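Local coordinates for MAGE domain-containing protein (Xenopus laevis, PDB 7DG2) that probably acts as the Nse3 subunit of the Smc5/6 complex, pairing with Nse1 to bind and shape Nse4, at residues 7-12 and 41-46; 14-19 and 33-38; 27-32 and 152-157; 156-161 and 169-174. One frame throughout, in Å; residues are numbered along the deposited sequence.

Contact 1. Residues 7-12 and 41-46; sequences EQVNLK and KEYKDI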
# COMPACT_ATOMS: atom_id res chain seq x y z
N GLU B 7 12.23 10.76 -27.77
CA GLU B 7 12.87 10.27 -26.56
C GLU B 7 12.50 11.13 -25.35
O GLU B 7 12.13 10.60 -24.29
CB GLU B 7 14.39 10.22 -26.72
CG GLU B 7 15.10 9.81 -25.44
CD GLU B 7 16.61 10.02 -25.49
OE1 GLU B 7 17.09 10.61 -26.48
OE2 GLU B 7 17.30 9.59 -24.55
N GLN B 8 12.59 12.45 -25.49
CA GLN B 8 12.24 13.32 -24.37
C GLN B 8 10.75 13.24 -24.04
O GLN B 8 10.39 13.33 -22.86
CB GLN B 8 12.66 14.76 -24.65
CG GLN B 8 14.17 15.01 -24.66
CD GLN B 8 14.88 14.58 -23.37
OE1 GLN B 8 14.58 15.07 -22.28
NE2 GLN B 8 15.83 13.66 -23.50
N VAL B 9 9.89 13.06 -25.05
CA VAL B 9 8.46 12.91 -24.79
C VAL B 9 8.18 11.58 -24.09
O VAL B 9 7.36 11.52 -23.16
CB VAL B 9 7.67 13.04 -26.10
CG1 VAL B 9 6.20 12.71 -25.88
CG2 VAL B 9 7.83 14.45 -26.65
N ASN B 10 8.84 10.50 -24.51
CA ASN B 10 8.71 9.22 -23.80
C ASN B 10 9.08 9.37 -22.33
O ASN B 10 8.41 8.83 -21.45
CB ASN B 10 9.60 8.16 -24.44
CG ASN B 10 9.04 7.62 -25.73
OD1 ASN B 10 7.82 7.54 -25.90
ND2 ASN B 10 9.92 7.25 -26.65
N LEU B 11 10.19 10.07 -22.07
CA LEU B 11 10.62 10.26 -20.69
C LEU B 11 9.57 11.01 -19.88
O LEU B 11 9.31 10.66 -18.72
CB LEU B 11 11.96 11.02 -20.66
CG LEU B 11 13.16 10.26 -21.23
CD1 LEU B 11 14.39 11.15 -21.21
CD2 LEU B 11 13.42 8.99 -20.46
N LYS B 12 8.95 12.03 -20.48
CA LYS B 12 7.91 12.78 -19.76
C LYS B 12 6.71 11.90 -19.46
O LYS B 12 6.08 12.04 -18.40
CB LYS B 12 7.42 13.98 -20.57
CG LYS B 12 8.48 14.95 -20.97
CD LYS B 12 9.23 15.43 -19.77
CE LYS B 12 8.39 16.29 -18.90
NZ LYS B 12 9.27 16.91 -17.89
N LYS B 41 5.81 20.60 -17.62
CA LYS B 41 6.71 21.74 -17.71
C LYS B 41 6.79 22.29 -19.13
O LYS B 41 5.77 22.72 -19.68
CB LYS B 41 8.09 21.35 -17.17
CG LYS B 41 8.09 21.10 -15.66
CD LYS B 41 9.37 20.37 -15.23
CE LYS B 41 9.49 20.31 -13.72
NZ LYS B 41 10.79 19.68 -13.33
N GLU B 42 7.98 22.30 -19.75
CA GLU B 42 8.10 22.96 -21.05
C GLU B 42 7.49 22.17 -22.20
O GLU B 42 7.52 22.64 -23.34
CB GLU B 42 9.57 23.27 -21.34
CG GLU B 42 10.42 22.07 -21.71
CD GLU B 42 11.10 21.40 -20.52
OE1 GLU B 42 10.53 21.40 -19.40
OE2 GLU B 42 12.21 20.86 -20.71
N TYR B 43 6.93 20.99 -21.94
CA TYR B 43 6.19 20.23 -22.95
C TYR B 43 4.69 20.46 -22.87
O TYR B 43 3.91 19.69 -23.44
CB TYR B 43 6.52 18.74 -22.82
CG TYR B 43 7.99 18.46 -23.04
CD1 TYR B 43 8.90 18.54 -22.00
CD2 TYR B 43 8.47 18.16 -24.31
CE1 TYR B 43 10.26 18.31 -22.21
CE2 TYR B 43 9.81 17.93 -24.53
CZ TYR B 43 10.70 17.99 -23.48
OH TYR B 43 12.03 17.76 -23.71
N LYS B 44 4.26 21.54 -22.22
CA LYS B 44 2.83 21.76 -22.02
C LYS B 44 2.08 21.98 -23.32
O LYS B 44 0.86 21.77 -23.34
CB LYS B 44 2.59 22.93 -21.07
CG LYS B 44 3.18 24.23 -21.54
CD LYS B 44 2.71 25.36 -20.66
CE LYS B 44 1.20 25.46 -20.71
NZ LYS B 44 0.72 25.73 -22.09
N ASP B 45 2.76 22.37 -24.41
CA ASP B 45 2.07 22.50 -25.69
C ASP B 45 1.51 21.17 -26.18
O ASP B 45 0.57 21.16 -26.98
CB ASP B 45 3.01 23.08 -26.76
CG ASP B 45 4.25 22.22 -26.99
OD1 ASP B 45 4.79 21.66 -26.01
OD2 ASP B 45 4.69 22.10 -28.15
N ILE B 46 2.06 20.05 -25.72
CA ILE B 46 1.53 18.74 -26.08
C ILE B 46 1.08 17.98 -24.84
O ILE B 46 1.16 16.75 -24.79
CB ILE B 46 2.57 17.93 -26.87
CG1 ILE B 46 3.87 17.75 -26.06
CG2 ILE B 46 2.87 18.60 -28.22
CD1 ILE B 46 4.75 16.59 -26.61
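Lys12 NZ, hydrogen-bonded to the backbone oxygen of Val39 just ahead of segment 41-46, ends a chain whose CG lies over one face of the Tyr43 ring, with CD near its rim. Lys12 CG stands 4.1 Å from the centroid of the Tyr43 ring in a CH-pi contact, set off toward the rim. Lys12 CD is 3.8 Å from Tyr43 CD1, and the two side chains cross at about a right angle. The ammonium also has a long, weak ion pair with Glu15 and approaches Lys41, with Lys41 CD 4.4 Å from Lys12 NZ. Here helix 6-23 meets the 3-10 turn between helices 32-40 and 47-62, in a chain of the MAGE family, whose domain is built from winged-helix (HTH) elements. Beyond the ring, Tyr43 OH presses on the aliphatic base of Gln8, 3.2 Å from Gln8 CB and 3.6 Å from Gln8 CG, with no hydrogen bond between the two side chains. Val9 and Ile46 reach tip to tip, Val9 CG2 lying 3.8 Å from Ile46 CD1. His4 also meets the Tyr43 ring, its plane inclined by about 45°, and touches both Val9 and Ile46.

Contact 2. Residues 14-19 and 33-38; sequences GEVVQY and ADIVRS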
# COMPACT_ATOMS: atom_id res chain seq x y z
N GLY B 14 6.66 8.67 -18.86
CA GLY B 14 7.01 7.87 -17.69
C GLY B 14 6.96 8.66 -16.40
O GLY B 14 6.50 8.16 -15.37
N GLU B 15 7.43 9.91 -16.43
CA GLU B 15 7.38 10.74 -15.24
C GLU B 15 5.95 11.02 -14.81
O GLU B 15 5.64 11.07 -13.61
CB GLU B 15 8.15 12.05 -15.49
CG GLU B 15 9.63 11.80 -15.67
CD GLU B 15 10.41 12.96 -16.27
OE1 GLU B 15 9.81 13.99 -16.62
OE2 GLU B 15 11.64 12.82 -16.42
N VAL B 16 5.05 11.26 -15.77
CA VAL B 16 3.66 11.50 -15.42
C VAL B 16 3.05 10.26 -14.77
O VAL B 16 2.27 10.36 -13.82
CB VAL B 16 2.86 11.94 -16.66
CG1 VAL B 16 1.38 11.94 -16.34
CG2 VAL B 16 3.32 13.35 -17.10
N VAL B 17 3.35 9.07 -15.31
CA VAL B 17 2.85 7.84 -14.70
C VAL B 17 3.36 7.73 -13.27
O VAL B 17 2.59 7.44 -12.34
CB VAL B 17 3.26 6.61 -15.53
CG1 VAL B 17 2.88 5.31 -14.80
CG2 VAL B 17 2.60 6.67 -16.91
N GLN B 18 4.65 7.98 -13.06
CA GLN B 18 5.19 7.92 -11.70
C GLN B 18 4.47 8.90 -10.79
O GLN B 18 4.15 8.57 -9.64
CB GLN B 18 6.69 8.25 -11.70
CG GLN B 18 7.57 7.23 -12.35
CD GLN B 18 9.02 7.64 -12.22
OE1 GLN B 18 9.60 8.22 -13.14
NE2 GLN B 18 9.62 7.37 -11.05
N TYR B 19 4.25 10.12 -11.28
CA TYR B 19 3.59 11.15 -10.49
C TYR B 19 2.17 10.73 -10.13
O TYR B 19 1.74 10.89 -8.98
CB TYR B 19 3.59 12.45 -11.29
CG TYR B 19 2.99 13.65 -10.62
CD1 TYR B 19 3.74 14.44 -9.77
CD2 TYR B 19 1.68 14.03 -10.90
CE1 TYR B 19 3.20 15.57 -9.20
CE2 TYR B 19 1.14 15.15 -10.32
CZ TYR B 19 1.89 15.91 -9.46
OH TYR B 19 1.36 17.04 -8.88
N ALA B 33 -3.99 20.51 -13.55
CA ALA B 33 -3.08 21.65 -13.59
C ALA B 33 -1.76 21.36 -12.89
O ALA B 33 -0.71 21.86 -13.31
CB ALA B 33 -3.75 22.89 -12.98
N ASP B 34 -1.78 20.52 -11.84
CA ASP B 34 -0.53 20.17 -11.16
C ASP B 34 0.29 19.19 -11.97
O ASP B 34 1.52 19.29 -12.01
CB ASP B 34 -0.82 19.58 -9.77
CG ASP B 34 -1.30 20.62 -8.76
OD1 ASP B 34 -0.94 21.81 -8.90
OD2 ASP B 34 -2.02 20.23 -7.82
N ILE B 35 -0.35 18.22 -12.64
CA ILE B 35 0.39 17.37 -13.57
C ILE B 35 1.12 18.23 -14.60
O ILE B 35 2.31 18.03 -14.89
CB ILE B 35 -0.55 16.38 -14.27
CG1 ILE B 35 -1.28 15.51 -13.24
CG2 ILE B 35 0.26 15.51 -15.25
CD1 ILE B 35 -2.40 14.67 -13.90
N VAL B 36 0.40 19.18 -15.20
CA VAL B 36 0.99 19.95 -16.28
C VAL B 36 2.12 20.85 -15.77
O VAL B 36 3.19 20.92 -16.37
CB VAL B 36 -0.10 20.75 -17.01
CG1 VAL B 36 0.52 21.63 -18.10
CG2 VAL B 36 -1.12 19.76 -17.60
N ARG B 37 1.89 21.51 -14.64
CA ARG B 37 2.85 22.48 -14.11
C ARG B 37 4.07 21.80 -13.52
O ARG B 37 5.21 22.18 -13.80
CB ARG B 37 2.16 23.37 -13.07
CG ARG B 37 3.08 24.23 -12.20
CD ARG B 37 2.22 25.21 -11.40
NE ARG B 37 2.16 24.98 -9.96
CZ ARG B 37 1.68 23.88 -9.35
NH1 ARG B 37 1.66 23.83 -8.03
NH2 ARG B 37 1.26 22.83 -10.04
N SER B 38 3.86 20.78 -12.69
CA SER B 38 4.94 20.17 -11.92
C SER B 38 5.72 19.13 -12.68
O SER B 38 6.88 18.88 -12.35
CB SER B 38 4.39 19.54 -10.64
OG SER B 38 3.89 20.53 -9.76
O HOH W 1 2.87 18.59 -7.39
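Tyr19 reaches from helix 6-23 across to Asp34, Ile35 and Ser38 on helix 32-40. Its CB already points to the other helix, and CG stands anti to the backbone N (chi1 -179°), which carries CG toward helix 32-40. One side of the ring then passes Ile35: Tyr19 CD2 lies 4.1 Å from Ile35 CG1, and Tyr19 CE2 comes to 3.8 Å from the same carbon, the two side chains crossing obliquely. At the tip, Tyr19 OH rests 3.5 Å from Asp34 CB, with the ring and carboxylate planes steeply inclined. The hydroxyl spends its polarity on a water lying at the ring edge and in its plane, 2.6 Å from Tyr19 OH. That water also bonds Ser38 OG at 3.2 Å, bridging the segments, which share no direct hydrogen bond. An alanine in place of Tyr19 would probably uncover Ile35 CG1, leave the water without its bond to the tyrosine hydroxyl and open a gap between the helices. Asp34 turns its carboxylate to Arg37, whose NH2 makes a salt bridge 2.7 Å from Asp34 OD1, although the hydrogen bond in it is weak and bent. One turn before Tyr19, Val16 CG1 meets Ile35 CG2 at 3.9 Å, the side chains at about a right angle. Met90 of the Nse1 subunit packs on Tyr19, while Ile50 and Ala54 of helix 47-62 touch Val16. Segments 14-19 and 33-38 cross at 133°, packing of the kind found in the helical core of a winged-helix (HTH) fold, the clan of the MAGE domain.

Contact 3. Residues 27-32 and 152-157; sequences KLPIKR and KQKYLE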
# COMPACT_ATOMS: atom_id res chain seq x y z
N LYS B 27 -5.00 8.65 -1.66
CA LYS B 27 -6.30 8.82 -2.32
C LYS B 27 -6.76 10.28 -2.29
O LYS B 27 -7.96 10.57 -2.28
CB LYS B 27 -7.37 7.91 -1.72
CG LYS B 27 -7.05 6.41 -1.88
CD LYS B 27 -6.91 6.03 -3.34
CE LYS B 27 -6.48 4.56 -3.48
NZ LYS B 27 -6.41 4.14 -4.92
N LEU B 28 -5.80 11.21 -2.29
CA LEU B 28 -6.16 12.59 -2.59
C LEU B 28 -6.26 12.78 -4.10
O LEU B 28 -5.41 12.29 -4.85
CB LEU B 28 -5.12 13.55 -2.01
CG LEU B 28 -4.93 13.47 -0.50
CD1 LEU B 28 -3.89 14.48 -0.02
CD2 LEU B 28 -6.27 13.67 0.20
N PRO B 29 -7.29 13.46 -4.59
CA PRO B 29 -7.40 13.65 -6.04
C PRO B 29 -6.22 14.43 -6.59
O PRO B 29 -5.49 15.11 -5.87
CB PRO B 29 -8.72 14.42 -6.21
CG PRO B 29 -9.51 14.05 -4.98
CD PRO B 29 -8.49 13.93 -3.88
N ILE B 30 -6.03 14.32 -7.91
CA ILE B 30 -4.85 14.84 -8.58
C ILE B 30 -5.30 15.88 -9.60
O ILE B 30 -5.99 15.54 -10.57
CB ILE B 30 -4.05 13.72 -9.26
CG1 ILE B 30 -3.80 12.59 -8.25
CG2 ILE B 30 -2.76 14.30 -9.86
CD1 ILE B 30 -3.36 11.25 -8.87
N LYS B 31 -4.89 17.14 -9.42
CA LYS B 31 -5.31 18.19 -10.35
C LYS B 31 -4.58 18.07 -11.68
O LYS B 31 -3.36 17.93 -11.70
CB LYS B 31 -5.05 19.58 -9.75
CG LYS B 31 -5.79 19.87 -8.46
CD LYS B 31 -5.34 21.21 -7.91
CE LYS B 31 -6.04 21.59 -6.61
NZ LYS B 31 -5.68 22.99 -6.24
N ARG B 32 -5.32 18.14 -12.79
CA ARG B 32 -4.65 18.22 -14.09
C ARG B 32 -3.63 19.36 -14.12
O ARG B 32 -2.53 19.21 -14.67
CB ARG B 32 -5.69 18.43 -15.20
CG ARG B 32 -5.13 18.45 -16.60
CD ARG B 32 -6.24 18.79 -17.60
NE ARG B 32 -6.49 20.23 -17.57
CZ ARG B 32 -7.46 20.82 -18.26
NH1 ARG B 32 -8.26 20.09 -19.02
NH2 ARG B 32 -7.61 22.14 -18.18
N LYS B 152 -11.50 14.89 2.37
CA LYS B 152 -10.42 15.29 1.47
C LYS B 152 -10.17 14.26 0.38
O LYS B 152 -9.71 14.61 -0.71
CB LYS B 152 -9.14 15.54 2.27
CG LYS B 152 -9.23 16.78 3.15
CD LYS B 152 -8.49 16.59 4.46
CE LYS B 152 -7.04 16.22 4.23
NZ LYS B 152 -6.37 15.90 5.53
N GLN B 153 -10.48 12.99 0.66
CA GLN B 153 -10.43 11.96 -0.37
C GLN B 153 -11.62 12.04 -1.32
O GLN B 153 -11.62 11.33 -2.34
CB GLN B 153 -10.37 10.59 0.29
CG GLN B 153 -9.05 10.36 1.03
CD GLN B 153 -9.06 9.07 1.85
OE1 GLN B 153 -10.10 8.63 2.35
NE2 GLN B 153 -7.89 8.45 1.99
N LYS B 154 -12.60 12.90 -1.03
CA LYS B 154 -13.84 13.05 -1.80
C LYS B 154 -14.73 11.81 -1.75
O LYS B 154 -15.57 11.62 -2.63
CB LYS B 154 -13.57 13.41 -3.27
CG LYS B 154 -12.63 14.58 -3.46
CD LYS B 154 -13.18 15.83 -2.83
CE LYS B 154 -12.45 17.05 -3.40
NZ LYS B 154 -12.93 18.30 -2.77
N TYR B 155 -14.57 10.97 -0.72
CA TYR B 155 -15.56 9.92 -0.50
C TYR B 155 -16.85 10.49 0.05
O TYR B 155 -17.93 9.98 -0.24
CB TYR B 155 -15.03 8.86 0.47
CG TYR B 155 -14.11 7.84 -0.15
CD1 TYR B 155 -14.55 7.02 -1.18
CD2 TYR B 155 -12.82 7.66 0.34
CE1 TYR B 155 -13.71 6.05 -1.72
CE2 TYR B 155 -11.98 6.72 -0.20
CZ TYR B 155 -12.43 5.91 -1.22
OH TYR B 155 -11.57 4.97 -1.75
N LEU B 156 -16.76 11.56 0.85
CA LEU B 156 -17.94 12.18 1.44
C LEU B 156 -17.88 13.68 1.23
O LEU B 156 -16.81 14.27 1.11
CB LEU B 156 -18.02 11.88 2.94
CG LEU B 156 -18.11 10.42 3.40
CD1 LEU B 156 -17.97 10.32 4.91
CD2 LEU B 156 -19.40 9.79 2.92
N GLU B 157 -19.06 14.29 1.20
CA GLU B 157 -19.23 15.73 1.37
C GLU B 157 -19.70 16.01 2.79
O GLU B 157 -20.49 15.25 3.35
CB GLU B 157 -20.25 16.29 0.38
CG GLU B 157 -19.80 16.40 -1.05
CD GLU B 157 -20.86 17.05 -1.91
OE1 GLU B 157 -21.91 17.45 -1.35
OE2 GLU B 157 -20.65 17.16 -3.14
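Pro29 and Lys154 meet with their side chains at about a right angle, the proline ring set across the lysine chain and Pro29 CG 3.5 Å from Lys154 CG. The neighbouring ring carbon, Pro29 CD, lies 3.5 Å from Lys152 O. Leu28 starts out pointing away from the partner segment, yet its CD2 methyl turns back to 3.7 Å from that same Lys152 O and touches Lys152 CB. Gln153 is extended beyond CG, with Gln153 CB and CG each 3.5 Å from Lys27 O, and its CA makes a CA-H...O contact with that oxygen at 3.4 Å. The amide end comes close to the base of the Lys27 side chain, with Gln153 NE2 3.8 Å from Lys27 CB, and NE2 is hydrogen-bonded to the backbone oxygen of Lys26. A Schellman motif at Lys154, with positive phi, closes helix 142-152 at the corner that meets the loop before strand 30-31. MAGE domains consist of two winged-helix units in tandem, and here the loop leading into strand 30-31 packs on the C-terminal end of helix 142-152. No hydrogen bond links the two segments directly, but Arg176 bonds Gln153 O and, weakly, Lys27 O. The far end of Lys27 leaves the contact, NZ forming a salt bridge with Asp24 and a hydrogen bond to Thr65 of the Nse4 subunit, and Tyr155 OH hydrogen-bonds Arg64 of that chain.

Contact 4. Residues 156-161 and 169-174; sequences LEYNKV and YEFRWG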
# COMPACT_ATOMS: atom_id res chain seq x y z
N LEU B 156 -16.76 11.56 0.85
CA LEU B 156 -17.94 12.18 1.44
C LEU B 156 -17.88 13.68 1.23
O LEU B 156 -16.81 14.27 1.11
CB LEU B 156 -18.02 11.88 2.94
CG LEU B 156 -18.11 10.42 3.40
CD1 LEU B 156 -17.97 10.32 4.91
CD2 LEU B 156 -19.40 9.79 2.92
N GLU B 157 -19.06 14.29 1.20
CA GLU B 157 -19.23 15.73 1.37
C GLU B 157 -19.70 16.01 2.79
O GLU B 157 -20.49 15.25 3.35
CB GLU B 157 -20.25 16.29 0.38
CG GLU B 157 -19.80 16.40 -1.05
CD GLU B 157 -20.86 17.05 -1.91
OE1 GLU B 157 -21.91 17.45 -1.35
OE2 GLU B 157 -20.65 17.16 -3.14
N TYR B 158 -19.23 17.12 3.35
CA TYR B 158 -19.48 17.51 4.74
C TYR B 158 -19.91 18.97 4.69
O TYR B 158 -19.06 19.85 4.61
CB TYR B 158 -18.23 17.31 5.59
CG TYR B 158 -18.38 17.55 7.08
CD1 TYR B 158 -19.31 16.83 7.82
CD2 TYR B 158 -17.57 18.47 7.75
CE1 TYR B 158 -19.43 17.02 9.19
CE2 TYR B 158 -17.69 18.67 9.12
CZ TYR B 158 -18.62 17.94 9.83
OH TYR B 158 -18.76 18.12 11.19
N ASN B 159 -21.22 19.21 4.69
CA ASN B 159 -21.78 20.50 4.33
C ASN B 159 -22.57 21.11 5.48
O ASN B 159 -23.30 20.41 6.18
CB ASN B 159 -22.70 20.37 3.11
CG ASN B 159 -21.98 19.79 1.90
OD1 ASN B 159 -20.82 20.10 1.65
ND2 ASN B 159 -22.69 18.94 1.14
N LYS B 160 -22.41 22.42 5.68
CA LYS B 160 -23.23 23.11 6.67
C LYS B 160 -24.69 23.07 6.26
O LYS B 160 -25.03 23.28 5.09
CB LYS B 160 -22.77 24.57 6.81
CG LYS B 160 -21.46 24.74 7.55
CD LYS B 160 -20.97 26.17 7.48
CE LYS B 160 -19.64 26.33 8.20
NZ LYS B 160 -19.14 27.73 8.13
N VAL B 161 -25.56 22.76 7.22
CA VAL B 161 -26.99 22.79 6.95
C VAL B 161 -27.40 24.25 6.84
O VAL B 161 -27.19 25.02 7.79
CB VAL B 161 -27.79 22.05 8.03
CG1 VAL B 161 -29.27 22.10 7.70
CG2 VAL B 161 -27.33 20.60 8.14
N TYR B 169 -24.14 20.12 10.61
CA TYR B 169 -23.58 19.58 9.38
C TYR B 169 -24.36 18.35 8.90
O TYR B 169 -24.95 17.62 9.70
CB TYR B 169 -22.11 19.21 9.56
CG TYR B 169 -21.19 20.41 9.60
CD1 TYR B 169 -20.96 21.09 10.78
CD2 TYR B 169 -20.57 20.86 8.44
CE1 TYR B 169 -20.12 22.19 10.81
CE2 TYR B 169 -19.72 21.95 8.46
CZ TYR B 169 -19.51 22.61 9.65
OH TYR B 169 -18.68 23.71 9.67
N GLU B 170 -24.35 18.14 7.59
CA GLU B 170 -24.94 16.96 6.99
C GLU B 170 -23.97 16.38 5.96
O GLU B 170 -23.09 17.06 5.44
CB GLU B 170 -26.29 17.26 6.33
CG GLU B 170 -26.21 18.31 5.25
CD GLU B 170 -27.58 18.86 4.88
OE1 GLU B 170 -28.57 18.47 5.53
OE2 GLU B 170 -27.66 19.67 3.93
N PHE B 171 -24.16 15.09 5.67
CA PHE B 171 -23.26 14.34 4.81
C PHE B 171 -23.96 13.92 3.53
O PHE B 171 -25.14 13.54 3.55
CB PHE B 171 -22.75 13.09 5.51
CG PHE B 171 -21.71 13.33 6.55
CD1 PHE B 171 -20.36 13.37 6.20
CD2 PHE B 171 -22.05 13.42 7.89
CE1 PHE B 171 -19.39 13.52 7.17
CE2 PHE B 171 -21.09 13.56 8.86
CZ PHE B 171 -19.76 13.63 8.50
N ARG B 172 -23.23 13.96 2.41
CA ARG B 172 -23.64 13.34 1.16
C ARG B 172 -22.48 12.49 0.65
O ARG B 172 -21.35 12.61 1.13
CB ARG B 172 -24.03 14.39 0.11
CG ARG B 172 -25.03 15.44 0.58
CD ARG B 172 -25.42 16.37 -0.56
NE ARG B 172 -26.02 15.63 -1.68
CZ ARG B 172 -27.31 15.36 -1.78
NH1 ARG B 172 -28.15 15.77 -0.83
NH2 ARG B 172 -27.78 14.67 -2.82
N TRP B 173 -22.77 11.65 -0.34
CA TRP B 173 -21.68 10.98 -1.06
C TRP B 173 -20.80 12.02 -1.76
O TRP B 173 -21.31 12.98 -2.35
CB TRP B 173 -22.21 10.02 -2.12
CG TRP B 173 -22.81 8.74 -1.64
CD1 TRP B 173 -23.36 8.48 -0.43
CD2 TRP B 173 -22.93 7.54 -2.41
NE1 TRP B 173 -23.82 7.18 -0.39
CE2 TRP B 173 -23.56 6.58 -1.60
CE3 TRP B 173 -22.56 7.19 -3.72
CZ2 TRP B 173 -23.83 5.28 -2.03
CZ3 TRP B 173 -22.83 5.89 -4.15
CH2 TRP B 173 -23.46 4.96 -3.31
N GLY B 174 -19.48 11.79 -1.72
CA GLY B 174 -18.55 12.57 -2.51
C GLY B 174 -18.32 12.00 -3.91
O GLY B 174 -18.73 10.89 -4.24
O HOH W 2 -25.68 18.97 1.66
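Strands 156-160 and 169-173 run antiparallel as a beta hairpin, with Glu157-Arg172 and Asn159-Glu170 as the hydrogen-bonded pairs. The Asn159 N to Glu170 O bond, 2.9 Å long, is nearly straight. Tyr158 and Phe171 share a face and, with Tyr169, form an aromatic cluster. Tyr158 CG stands anti to the backbone N (chi1 -174°), and its ring makes an offset stack with that of Tyr169, centroids 4.4 Å apart and planes 9° from parallel. Phe171 meets Tyr158 obliquely at 40°, with Tyr158 CD1 over the phenylalanine face and 3.3 Å from Phe171 CZ. Lys160 runs beside Tyr169, Lys160 CE 3.2 Å from Tyr169 OH. Tyr158 OH is hydrogen-bonded to Glu118, and helix 142-152 packs on its ring. A serine in place of Tyr158 would probably leave Tyr169 without its stacking mate and Glu118 without the phenolic hydroxyl. The other face is polar: Asn159 ND2 gives a hydrogen bond to the anti side of Glu157 OE1, 3.0 Å away. A water accepting from Asn159 ND2 donates to Glu170 OE2 at 3.1 Å, joining the strands. Arg172 lies beside Glu157, pointing the same way, but Arg172 NE stays 4.5 Å from Glu157 OE1, beyond a salt bridge. The hairpin is therefore two-faced, its aromatic side turned to helices 118-127 and 142-152 and its other side held by amide, carboxylate and water.

From the N terminus, helix 6-23 serves both contact 1 and contact 2. Contact 1 closes the wider loop, from 7-12 to 41-46, and contact 2, from 14-19 to 33-38, is nested inside it; their centres lie about 10 Å apart, and together they join helix 6-23 to helix 32-40 and the turn after it. Contact 3 begins at 27-32, within both loops, and closes only at 152-157, so it crosses them and joins the loop before strand 30-31 to the end of helix 142-152. Ile30 packs on Tyr19 and Ile35, linking contacts 2 and 3. Contact 4 opens on Leu156 and Glu157, shared with contact 3, and closes a hairpin, in series with contacts 1 and 2.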